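Local coordinates for ribonuclease VapC (Caulobacter crescentus, PDB 5K8J), which probably acts as a magnesium-dependent ribonuclease of the PIN-domain family, the toxic component of a VapBC toxin-antitoxin system, at residues B[99-112]-B[116-128]. Residues are numbered along the deposited sequence; the frame is centred on the assembly and turned at random.
Sequences AAQALAHRATFVTF and DFRDIPGLSLLAW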
ATOM      1  N   ALA B  99      18.959   3.836   0.840  1.00 12.26           N
ATOM      2  CA  ALA B  99      18.916   2.393   0.641  1.00  9.56           C
ATOM      3  C   ALA B  99      17.492   1.887   0.449  1.00 13.35           C
ATOM      4  O   ALA B  99      17.248   0.980  -0.357  1.00 11.82           O
ATOM      5  CB  ALA B  99      19.569   1.685   1.830  1.00 11.59           C
ATOM      6  N   ALA B 100      16.530   2.463   1.179  1.00 10.75           N
ATOM      7  CA  ALA B 100      15.123   2.088   1.031  1.00 10.37           C
ATOM      8  C   ALA B 100      14.619   2.344  -0.386  1.00 12.45           C
ATOM      9  O   ALA B 100      13.812   1.585  -0.925  1.00 12.25           O
ATOM     10  CB  ALA B 100      14.278   2.864   2.054  1.00 13.81           C
ATOM     11  N   GLN B 101      15.084   3.419  -1.010  1.00 11.69           N
ATOM     12  CA  GLN B 101      14.674   3.692  -2.374  1.00 12.25           C
ATOM     13  C   GLN B 101      15.274   2.675  -3.332  1.00  9.61           C
ATOM     14  O   GLN B 101      14.619   2.248  -4.281  1.00 12.52           O
ATOM     15  CB  GLN B 101      15.132   5.082  -2.764  1.00 11.70           C
ATOM     16  CG  GLN B 101      14.439   6.159  -1.962  1.00 10.10           C
ATOM     17  CD  GLN B 101      14.962   7.519  -2.327  1.00 13.46           C
ATOM     18  OE1 GLN B 101      16.001   7.917  -1.842  1.00 14.36           O
ATOM     19  NE2 GLN B 101      14.240   8.248  -3.181  1.00 14.90           N
ATOM     20  N   ALA B 102      16.531   2.323  -3.110  1.00 11.67           N
ATOM     21  CA  ALA B 102      17.154   1.279  -3.911  1.00 10.02           C
ATOM     22  C   ALA B 102      16.397  -0.036  -3.782  1.00 13.91           C
ATOM     23  O   ALA B 102      16.151  -0.728  -4.779  1.00 13.71           O
ATOM     24  CB  ALA B 102      18.607   1.120  -3.463  1.00 11.70           C
ATOM     25  N   LEU B 103      16.032  -0.412  -2.561  1.00 12.10           N
ATOM     26  CA  LEU B 103      15.237  -1.621  -2.365  1.00 11.33           C
ATOM     27  C   LEU B 103      13.919  -1.559  -3.109  1.00 13.31           C
ATOM     28  O   LEU B 103      13.532  -2.518  -3.780  1.00 13.64           O
ATOM     29  CB  LEU B 103      14.981  -1.849  -0.878  1.00 13.47           C
ATOM     30  CG  LEU B 103      16.214  -2.298  -0.085  1.00 13.25           C
ATOM     31  CD1 LEU B 103      16.084  -1.989   1.398  1.00 18.58           C
ATOM     32  CD2 LEU B 103      16.406  -3.767  -0.258  1.00 15.74           C
ATOM     33  N   ALA B 104      13.194  -0.457  -2.974  1.00 12.33           N
ATOM     34  CA  ALA B 104      11.892  -0.352  -3.635  1.00 12.09           C
ATOM     35  C   ALA B 104      12.006  -0.458  -5.146  1.00 13.28           C
ATOM     36  O   ALA B 104      11.095  -0.959  -5.809  1.00 14.33           O
ATOM     37  CB  ALA B 104      11.261   0.976  -3.257  1.00 12.43           C
ATOM     38  N   HIS B 105      13.109   0.033  -5.715  1.00 12.08           N
ATOM     39  CA  HIS B 105      13.318  -0.005  -7.151  1.00 11.68           C
ATOM     40  C   HIS B 105      14.255  -1.118  -7.595  1.00 11.37           C
ATOM     41  O   HIS B 105      14.684  -1.124  -8.761  1.00 16.13           O
ATOM     42  CB  HIS B 105      13.805   1.364  -7.629  1.00 14.71           C
ATOM     43  CG  HIS B 105      12.694   2.367  -7.615  1.00 12.76           C
ATOM     44  ND1 HIS B 105      11.877   2.595  -8.701  1.00 14.61           N
ATOM     45  CD2 HIS B 105      12.199   3.114  -6.607  1.00 14.27           C
ATOM     46  CE1 HIS B 105      10.938   3.460  -8.369  1.00 14.32           C
ATOM     47  NE2 HIS B 105      11.095   3.776  -7.098  1.00 16.01           N
ATOM     48  N   ARG B 106      14.522  -2.095  -6.724  1.00 12.80           N
ATOM     49  CA  ARG B 106      15.264  -3.300  -7.095  1.00 13.64           C
ATOM     50  C   ARG B 106      16.588  -2.923  -7.748  1.00 13.57           C
ATOM     51  O   ARG B 106      16.996  -3.502  -8.769  1.00 18.14           O
ATOM     52  CB  ARG B 106      14.431  -4.199  -8.016  1.00 15.88           C
ATOM     53  CG  ARG B 106      13.092  -4.645  -7.426  1.00 23.74           C
ATOM     54  CD  ARG B 106      13.239  -5.301  -6.072  1.00 36.12           C
ATOM     55  NE  ARG B 106      12.044  -6.059  -5.657  1.00 41.07           N
ATOM     56  CZ  ARG B 106      11.052  -5.590  -4.899  1.00 46.19           C
ATOM     57  NH1 ARG B 106      11.057  -4.333  -4.459  1.00 46.27           N
ATOM     58  NH2 ARG B 106      10.030  -6.389  -4.578  1.00 44.76           N
ATOM     59  N   ALA B 107      17.267  -1.942  -7.146  1.00 12.83           N
ATOM     60  CA  ALA B 107      18.507  -1.392  -7.681  1.00 14.23           C
ATOM     61  C   ALA B 107      19.664  -1.693  -6.739  1.00 13.45           C
ATOM     62  O   ALA B 107      19.477  -1.794  -5.520  1.00 15.16           O
ATOM     63  CB  ALA B 107      18.386   0.121  -7.866  1.00 13.49           C
ATOM     64  N   THR B 108      20.862  -1.811  -7.307  1.00 12.20           N
ATOM     65  CA  THR B 108      22.071  -1.990  -6.514  1.00 12.29           C
ATOM     66  C   THR B 108      22.573  -0.648  -6.009  1.00 14.38           C
ATOM     67  O   THR B 108      22.575   0.347  -6.741  1.00 15.36           O
ATOM     68  CB  THR B 108      23.114  -2.700  -7.361  1.00 13.04           C
ATOM     69  OG1 THR B 108      22.638  -4.021  -7.666  1.00 15.30           O
ATOM     70  CG2 THR B 108      24.476  -2.809  -6.661  1.00 14.29           C
ATOM     71  N   PHE B 109      22.937  -0.620  -4.729  1.00 12.39           N
ATOM     72  CA  PHE B 109      23.387   0.582  -4.029  1.00 12.42           C
ATOM     73  C   PHE B 109      24.914   0.654  -4.066  1.00 13.01           C
ATOM     74  O   PHE B 109      25.606  -0.284  -3.636  1.00 14.97           O
ATOM     75  CB  PHE B 109      22.862   0.576  -2.594  1.00 13.13           C
ATOM     76  CG  PHE B 109      23.147   1.827  -1.837  1.00 15.69           C
ATOM     77  CD1 PHE B 109      24.098   1.832  -0.852  1.00 14.98           C
ATOM     78  CD2 PHE B 109      22.494   3.003  -2.133  1.00 26.94           C
ATOM     79  CE1 PHE B 109      24.378   2.993  -0.159  1.00 16.70           C
ATOM     80  CE2 PHE B 109      22.774   4.163  -1.421  1.00 24.20           C
ATOM     81  CZ  PHE B 109      23.697   4.151  -0.444  1.00 20.20           C
ATOM     82  N   VAL B 110      25.441   1.768  -4.576  1.00 11.93           N
ATOM     83  CA  VAL B 110      26.874   1.973  -4.779  1.00 12.47           C
ATOM     84  C   VAL B 110      27.374   3.003  -3.774  1.00 12.29           C
ATOM     85  O   VAL B 110      26.861   4.134  -3.733  1.00 12.47           O
ATOM     86  CB  VAL B 110      27.148   2.469  -6.201  1.00 14.67           C
ATOM     87  CG1 VAL B 110      28.622   2.699  -6.399  1.00 15.36           C
ATOM     88  CG2 VAL B 110      26.626   1.470  -7.210  1.00 16.10           C
ATOM     89  N   THR B 111      28.355   2.625  -2.968  1.00 12.63           N
ATOM     90  CA  THR B 111      28.715   3.458  -1.827  1.00 17.26           C
ATOM     91  C   THR B 111      30.181   3.308  -1.453  1.00 13.83           C
ATOM     92  O   THR B 111      30.821   2.271  -1.678  1.00 14.74           O
ATOM     93  CB  THR B 111      27.834   3.150  -0.604  1.00 16.39           C
ATOM     94  OG1 THR B 111      28.214   3.996   0.495  1.00 16.81           O
ATOM     95  CG2 THR B 111      27.983   1.733  -0.167  1.00 14.60           C
ATOM     96  N   PHE B 112      30.733   4.394  -0.904  1.00 15.10           N
ATOM     97  CA  PHE B 112      32.034   4.320  -0.255  1.00 17.67           C
ATOM     98  C   PHE B 112      31.967   3.828   1.185  1.00 22.15           C
ATOM     99  O   PHE B 112      33.018   3.620   1.798  1.00 22.26           O
ATOM    100  CB  PHE B 112      32.685   5.705  -0.191  1.00 23.78           C
ATOM    101  CG  PHE B 112      32.929   6.353  -1.511  1.00 19.62           C
ATOM    102  CD1 PHE B 112      33.410   5.646  -2.586  1.00 24.78           C
ATOM    103  CD2 PHE B 112      32.735   7.716  -1.638  1.00 26.48           C
ATOM    104  CE1 PHE B 112      33.650   6.292  -3.802  1.00 33.96           C
ATOM    105  CE2 PHE B 112      32.969   8.358  -2.837  1.00 28.50           C
ATOM    106  CZ  PHE B 112      33.415   7.649  -3.917  1.00 28.31           C
ATOM    107  N   ASP B 116      28.272   0.720   6.778  1.00 18.36           N
ATOM    108  CA  ASP B 116      27.103   1.297   7.416  1.00 17.80           C
ATOM    109  C   ASP B 116      25.786   0.747   6.858  1.00 18.20           C
ATOM    110  O   ASP B 116      24.712   1.187   7.290  1.00 20.15           O
ATOM    111  CB  ASP B 116      27.091   2.815   7.263  1.00 21.92           C
ATOM    112  CG  ASP B 116      27.961   3.512   8.310  1.00 30.39           C
ATOM    113  OD1 ASP B 116      28.256   2.879   9.352  1.00 26.88           O
ATOM    114  OD2 ASP B 116      28.359   4.675   8.079  1.00 29.99           O
ATOM    115  N   PHE B 117      25.854  -0.163   5.885  1.00 17.33           N
ATOM    116  CA  PHE B 117      24.682  -0.719   5.230  1.00 13.56           C
ATOM    117  C   PHE B 117      24.592  -2.231   5.413  1.00 15.13           C
ATOM    118  O   PHE B 117      23.656  -2.860   4.876  1.00 19.64           O
ATOM    119  CB  PHE B 117      24.686  -0.367   3.733  1.00 13.90           C
ATOM    120  CG  PHE B 117      24.648   1.105   3.468  1.00 13.94           C
ATOM    121  CD1 PHE B 117      25.807   1.857   3.497  1.00 14.71           C
ATOM    122  CD2 PHE B 117      23.451   1.741   3.217  1.00 14.76           C
ATOM    123  CE1 PHE B 117      25.760   3.239   3.298  1.00 15.22           C
ATOM    124  CE2 PHE B 117      23.401   3.097   3.010  1.00 15.89           C
ATOM    125  CZ  PHE B 117      24.560   3.847   3.028  1.00 17.16           C
ATOM    126  N   ARG B 118      25.480  -2.815   6.211  1.00 17.09           N
ATOM    127  CA  ARG B 118      25.558  -4.247   6.404  1.00 21.68           C
ATOM    128  C   ARG B 118      24.349  -4.794   7.148  1.00 22.26           C
ATOM    129  O   ARG B 118      24.090  -5.998   7.082  1.00 23.06           O
ATOM    130  CB  ARG B 118      26.848  -4.569   7.176  1.00 33.56           C
ATOM    131  CG  ARG B 118      27.145  -6.047   7.368  1.00 67.02           C
ATOM    132  CD  ARG B 118      28.298  -6.257   8.357  1.00 77.51           C
ATOM    133  NE  ARG B 118      28.483  -7.668   8.702  1.00 77.90           N
ATOM    134  CZ  ARG B 118      29.620  -8.351   8.572  1.00 84.93           C
ATOM    135  NH1 ARG B 118      30.720  -7.768   8.107  1.00 87.88           N
ATOM    136  NH2 ARG B 118      29.663  -9.635   8.924  1.00 85.41           N
ATOM    137  N   ASP B 119      23.616  -3.939   7.852  1.00 18.68           N
ATOM    138  CA  ASP B 119      22.484  -4.358   8.659  1.00 18.12           C
ATOM    139  C   ASP B 119      21.161  -4.230   7.927  1.00 18.62           C
ATOM    140  O   ASP B 119      20.113  -4.320   8.568  1.00 20.02           O
ATOM    141  CB  ASP B 119      22.439  -3.562   9.978  1.00 18.31           C
ATOM    142  CG  ASP B 119      22.340  -2.064   9.765  1.00 21.51           C
ATOM    143  OD1 ASP B 119      22.240  -1.640   8.599  1.00 21.72           O
ATOM    144  OD2 ASP B 119      22.376  -1.304  10.775  1.00 20.93           O
ATOM    145  N   ILE B 120      21.173  -4.023   6.611  1.00 16.34           N
ATOM    146  CA  ILE B 120      19.949  -3.850   5.838  1.00 12.92           C
ATOM    147  C   ILE B 120      19.658  -5.125   5.056  1.00 18.16           C
ATOM    148  O   ILE B 120      20.324  -5.405   4.044  1.00 15.09           O
ATOM    149  CB  ILE B 120      20.060  -2.644   4.898  1.00 12.41           C
ATOM    150  CG1 ILE B 120      20.284  -1.365   5.726  1.00 15.38           C
ATOM    151  CG2 ILE B 120      18.829  -2.514   4.019  1.00 15.69           C
ATOM    152  CD1 ILE B 120      20.548  -0.167   4.897  1.00 13.66           C
ATOM    153  N   PRO B 121      18.695  -5.933   5.480  1.00 17.42           N
ATOM    154  CA  PRO B 121      18.437  -7.181   4.756  1.00 17.73           C
ATOM    155  C   PRO B 121      17.940  -6.912   3.351  1.00 12.87           C
ATOM    156  O   PRO B 121      17.097  -6.046   3.131  1.00 15.47           O
ATOM    157  CB  PRO B 121      17.347  -7.870   5.594  1.00 21.86           C
ATOM    158  CG  PRO B 121      17.440  -7.240   6.956  1.00 20.95           C
ATOM    159  CD  PRO B 121      17.861  -5.810   6.692  1.00 21.19           C
ATOM    160  N   GLY B 122      18.438  -7.708   2.400  1.00 15.67           N
ATOM    161  CA  GLY B 122      17.926  -7.681   1.060  1.00 16.14           C
ATOM    162  C   GLY B 122      18.597  -6.688   0.144  1.00 16.13           C
ATOM    163  O   GLY B 122      18.295  -6.680  -1.053  1.00 15.49           O
ATOM    164  N   LEU B 123      19.474  -5.848   0.662  1.00 12.73           N
ATOM    165  CA  LEU B 123      20.067  -4.793  -0.142  1.00 12.46           C
ATOM    166  C   LEU B 123      21.232  -5.350  -0.959  1.00 15.45           C
ATOM    167  O   LEU B 123      22.114  -6.028  -0.414  1.00 15.88           O
ATOM    168  CB  LEU B 123      20.581  -3.682   0.758  1.00 13.37           C
ATOM    169  CG  LEU B 123      21.198  -2.473   0.072  1.00 11.57           C
ATOM    170  CD1 LEU B 123      20.175  -1.658  -0.675  1.00 12.82           C
ATOM    171  CD2 LEU B 123      21.902  -1.617   1.083  1.00 16.10           C
ATOM    172  N   SER B 124      21.234  -5.085  -2.262  1.00 12.98           N
ATOM    173  CA  SER B 124      22.398  -5.385  -3.096  1.00 13.64           C
ATOM    174  C   SER B 124      23.328  -4.188  -3.058  1.00 13.71           C
ATOM    175  O   SER B 124      22.886  -3.065  -3.277  1.00 12.86           O
ATOM    176  CB  SER B 124      21.998  -5.677  -4.541  1.00 17.55           C
ATOM    177  OG  SER B 124      21.355  -6.946  -4.594  1.00 20.74           O
ATOM    178  N   LEU B 125      24.589  -4.432  -2.741  1.00 13.92           N
ATOM    179  CA  LEU B 125      25.561  -3.387  -2.421  1.00 16.13           C
ATOM    180  C   LEU B 125      26.835  -3.569  -3.225  1.00 13.55           C
ATOM    181  O   LEU B 125      27.322  -4.684  -3.376  1.00 18.56           O
ATOM    182  CB  LEU B 125      25.950  -3.470  -0.948  1.00 23.74           C
ATOM    183  CG  LEU B 125      25.381  -2.712   0.214  1.00 37.55           C
ATOM    184  CD1 LEU B 125      25.840  -3.402   1.498  1.00 45.28           C
ATOM    185  CD2 LEU B 125      25.918  -1.348   0.158  1.00 20.19           C
ATOM    186  N   LEU B 126      27.382  -2.467  -3.729  1.00 13.53           N
ATOM    187  CA  LEU B 126      28.701  -2.462  -4.328  1.00 14.21           C
ATOM    188  C   LEU B 126      29.527  -1.435  -3.584  1.00 14.16           C
ATOM    189  O   LEU B 126      29.122  -0.270  -3.473  1.00 14.78           O
ATOM    190  CB  LEU B 126      28.668  -2.092  -5.810  1.00 21.08           C
ATOM    191  CG  LEU B 126      28.278  -3.114  -6.854  1.00 33.99           C
ATOM    192  CD1 LEU B 126      28.340  -2.395  -8.196  1.00 36.22           C
ATOM    193  CD2 LEU B 126      29.243  -4.285  -6.793  1.00 44.93           C
ATOM    194  N   ALA B 127      30.668  -1.872  -3.080  1.00 14.75           N
ATOM    195  CA  ALA B 127      31.579  -1.027  -2.336  1.00 14.89           C
ATOM    196  C   ALA B 127      32.620  -0.461  -3.274  1.00 19.75           C
ATOM    197  O   ALA B 127      33.325  -1.188  -3.984  1.00 21.48           O
ATOM    198  CB  ALA B 127      32.270  -1.824  -1.230  1.00 19.88           C
ATOM    199  N   TRP B 128      32.716   0.856  -3.272  0.70 15.21           N
ATOM    200  CA  TRP B 128      33.742   1.546  -4.024  0.70 24.94           C
ATOM    201  C   TRP B 128      34.757   2.139  -3.053  0.70 27.69           C
ATOM    202  O   TRP B 128      35.771   2.694  -3.478  0.70 24.31           O
ATOM    203  CB  TRP B 128      33.098   2.634  -4.881  0.70 23.27           C
ATOM    204  CG  TRP B 128      32.515   2.155  -6.174  0.70 22.52           C
ATOM    205  CD1 TRP B 128      32.418   0.863  -6.631  0.70 22.69           C
ATOM    206  CD2 TRP B 128      31.979   2.987  -7.209  0.70 19.91           C
ATOM    207  NE1 TRP B 128      31.838   0.851  -7.889  0.70 22.34           N
ATOM    208  CE2 TRP B 128      31.567   2.141  -8.264  0.70 20.98           C
ATOM    209  CE3 TRP B 128      31.811   4.364  -7.345  0.70 19.43           C
ATOM    210  CZ2 TRP B 128      30.994   2.641  -9.433  0.70 22.57           C
ATOM    211  CZ3 TRP B 128      31.239   4.852  -8.497  0.70 23.64           C
ATOM    212  CH2 TRP B 128      30.836   4.002  -9.525  0.70 25.92           C
TER
HETATM  213  O   HOH W   1      19.016  -3.670  -3.527  1.00 17.41           O
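Ser-124 O accepts a nearly straight hydrogen bond from Phe-109 N (2.8 Å, 178°), and Thr-108 CA adds a weaker C-H contact to the same oxygen. This opens a parallel ladder in which strand 125-127, the outermost strand of the PIN-domain sheet within this chain, lies beside strand 108-111. Phe-109 O then takes Leu-126 N, Leu-126 O takes Thr-111 N, and Thr-111 O takes Trp-128 N at 2.9 Å. Just before the ladder, a water bridges Ala-107 O and Ser-124 N, where the two segments are not yet joined by a direct backbone bond.

Phe-109, Thr-111 and Leu-125 share one face of the sheet. With CG anti to the backbone N (chi1 -174°), the Phe-109 ring reaches the Phe-117 ring, setting CE1 over its face near the rim; the planes meet at 45°. Leu-125 CD2 lies at the edge of the Phe-109 ring, in its plane, and also touches Thr-111 CG2. The hydroxyl of Thr-111 is hydrogen-bonded to Asp-6, a predicted magnesium ligand, so this apolar cluster lies close to the likely active site.

Farther back, small Ala-99 on helix 93-104 lets Ile-120 CD1 come within 3.7 Å of its CB, and Leu-123 lies against Leu-103 roughly at right angles. Gly-122 suits the type II turn from Ile-120 to Leu-123: at its positive phi a CB would press against the preceding carbonyl.

On the other face, in the conformer described, one of two modelled for Trp-128, branched Val-110 sends CG1 over the C-terminal indole, a CH-pi contact 3.5 Å from the centroid of the six-membered ring of Trp-128.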